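Local coordinates for protein putative NTP pyrophosphohydrolase (Exiguobacterium sibiricum 255-15, PDB 3NL9) that is a putative nucleoside triphosphate pyrophosphohydrolase of the MazG clan, probably hydrolysing nucleoside triphosphates to the monophosphate and pyrophosphate, at residues A[112-116]-A[117-121]. Numbering follows the deposited sequence.
Sequences AGLEP and GPLFE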
loop_
_atom_site.group_PDB
_atom_site.type_symbol
_atom_site.label_atom_id
_atom_site.label_comp_id
_atom_site.label_asym_id
_atom_site.label_seq_id
_atom_site.Cartn_x
_atom_site.Cartn_y
_atom_site.Cartn_z
ATOM N N ALA A 112 10.249 9.784 -2.457
ATOM C CA ALA A 112 10.112 10.929 -1.555
ATOM C C ALA A 112 11.384 11.136 -0.723
ATOM O O ALA A 112 11.553 12.187 -0.115
ATOM C CB ALA A 112 8.927 10.705 -0.615
ATOM N N GLY A 113 12.250 10.118 -0.667
ATOM C CA GLY A 113 13.421 10.154 0.205
ATOM C C GLY A 113 13.091 10.148 1.693
ATOM O O GLY A 113 13.816 10.735 2.499
ATOM N N LEU A 114 11.982 9.511 2.044
ATOM C CA LEU A 114 11.564 9.373 3.435
ATOM C C LEU A 114 11.694 7.933 3.901
ATOM O O LEU A 114 11.215 6.985 3.228
ATOM C CB LEU A 114 10.107 9.808 3.640
ATOM C CG LEU A 114 9.727 11.279 3.693
ATOM C CD1 LEU A 114 8.189 11.354 3.660
ATOM C CD2 LEU A 114 10.314 11.987 4.916
ATOM N N GLU A 115 12.297 7.767 5.078
ATOM C CA GLU A 115 12.405 6.455 5.705
ATOM C C GLU A 115 11.096 6.247 6.423
ATOM O O GLU A 115 10.683 7.128 7.207
ATOM C CB GLU A 115 13.635 6.407 6.617
ATOM C CG GLU A 115 14.878 6.364 5.789
ATOM C CD GLU A 115 16.162 6.499 6.560
ATOM O OE1 GLU A 115 16.132 6.489 7.810
ATOM O OE2 GLU A 115 17.205 6.629 5.874
ATOM N N PRO A 116 10.379 5.145 6.094
ATOM C CA PRO A 116 9.032 4.918 6.638
ATOM C C PRO A 116 8.967 4.435 8.089
ATOM O O PRO A 116 7.944 4.640 8.769
ATOM C CB PRO A 116 8.465 3.805 5.719
ATOM C CG PRO A 116 9.626 3.063 5.272
ATOM C CD PRO A 116 10.687 4.155 5.041
ATOM N N GLY A 117 10.007 3.754 8.551
ATOM C CA GLY A 117 9.972 3.138 9.885
ATOM C C GLY A 117 9.549 4.068 11.032
ATOM O O GLY A 117 8.632 3.743 11.797
ATOM N N PRO A 118 10.198 5.215 11.153
ATOM C CA PRO A 118 9.875 6.155 12.248
ATOM C C PRO A 118 8.497 6.763 12.127
ATOM O O PRO A 118 7.854 7.044 13.135
ATOM C CB PRO A 118 10.951 7.229 12.119
ATOM C CG PRO A 118 12.096 6.540 11.424
ATOM C CD PRO A 118 11.448 5.589 10.461
ATOM N N LEU A 119 8.032 6.970 10.889
ATOM C CA LEU A 119 6.691 7.463 10.679
ATOM C C LEU A 119 5.659 6.408 11.048
ATOM O O LEU A 119 4.667 6.710 11.717
ATOM C CB LEU A 119 6.508 7.909 9.222
ATOM C CG LEU A 119 7.400 9.060 8.715
ATOM C CD1 LEU A 119 7.301 9.171 7.153
ATOM C CD2 LEU A 119 7.026 10.387 9.362
ATOM N N PHE A 120 5.869 5.172 10.583
ATOM C CA PHE A 120 4.979 4.064 10.956
ATOM C C PHE A 120 4.935 3.916 12.507
ATOM O O PHE A 120 3.880 3.704 13.078
ATOM C CB PHE A 120 5.449 2.738 10.301
ATOM C CG PHE A 120 4.660 1.521 10.749
ATOM C CD1 PHE A 120 4.972 0.879 11.913
ATOM C CD2 PHE A 120 3.606 1.041 9.981
ATOM C CE1 PHE A 120 4.270 -0.223 12.328
ATOM C CE2 PHE A 120 2.884 -0.100 10.386
ATOM C CZ PHE A 120 3.212 -0.720 11.553
ATOM N N GLU A 121 6.086 4.016 13.160
ATOM C CA GLU A 121 6.163 3.923 14.643
ATOM C C GLU A 121 5.259 4.956 15.342
ATOM O O GLU A 121 4.599 4.649 16.319
ATOM C CB GLU A 121 7.620 4.089 15.095
ATOM C CG GLU A 121 7.845 3.902 16.584
ATOM C CD GLU A 121 9.344 3.956 16.961
ATOM O OE1 GLU A 121 10.211 3.753 16.072
ATOM O OE2 GLU A 121 9.644 4.191 18.149
#
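The backbone of P116 and F120 is joined by one nearly straight hydrogen bond, F120 N to P116 O at 2.8 Å with an N-H...O angle of 175°, the first i to i+4 bond at the start of helix 117-128. E121 N to G117 O, 2.9 Å, repeats the pattern one residue later. P118, in the first turn, brings no amide hydrogen, and its ring lies against the chain before it: CD is 3.6 Å from P116 C and 3.7 Å from E115 O. L119 reaches back toward the loop. Its CG lies anti to its own carbonyl carbon and beside its backbone N (chi1 -62°), CB stands 3.6 Å from P116 O, and CD1 meets L114 CD1 at 4.2 Å, a methyl-to-methyl apolar contact. F120 turns the other way: its CB also approaches P116 O, at 3.5 Å, but CG is anti to the backbone N (chi1 174°), which carries the ring away from the loop. The buried ring of P116 packs on M106 and F109 of helix 87-112 and on Y7. The connection itself begins at G113, whose positive phi makes it the C-prime residue of the Schellman motif ending helix 87-112; L114 and E115 then run extended, and the chain turns at P116 into helix 117-128. E115 is tied to the C-terminal helix 156-170 through a salt bridge from OE2 to K170 and a hydrogen bond from its backbone N to Q166. L114 packs on Q166 and L119 on L159 and E162 of that helix, and both touch F109 of helix 87-112, with L119 also packing on T99 of the second subunit, while the ring of F120 meets Y7 of helix 7-17 edge-to-face and also meets the ring of Y103 of the second subunit.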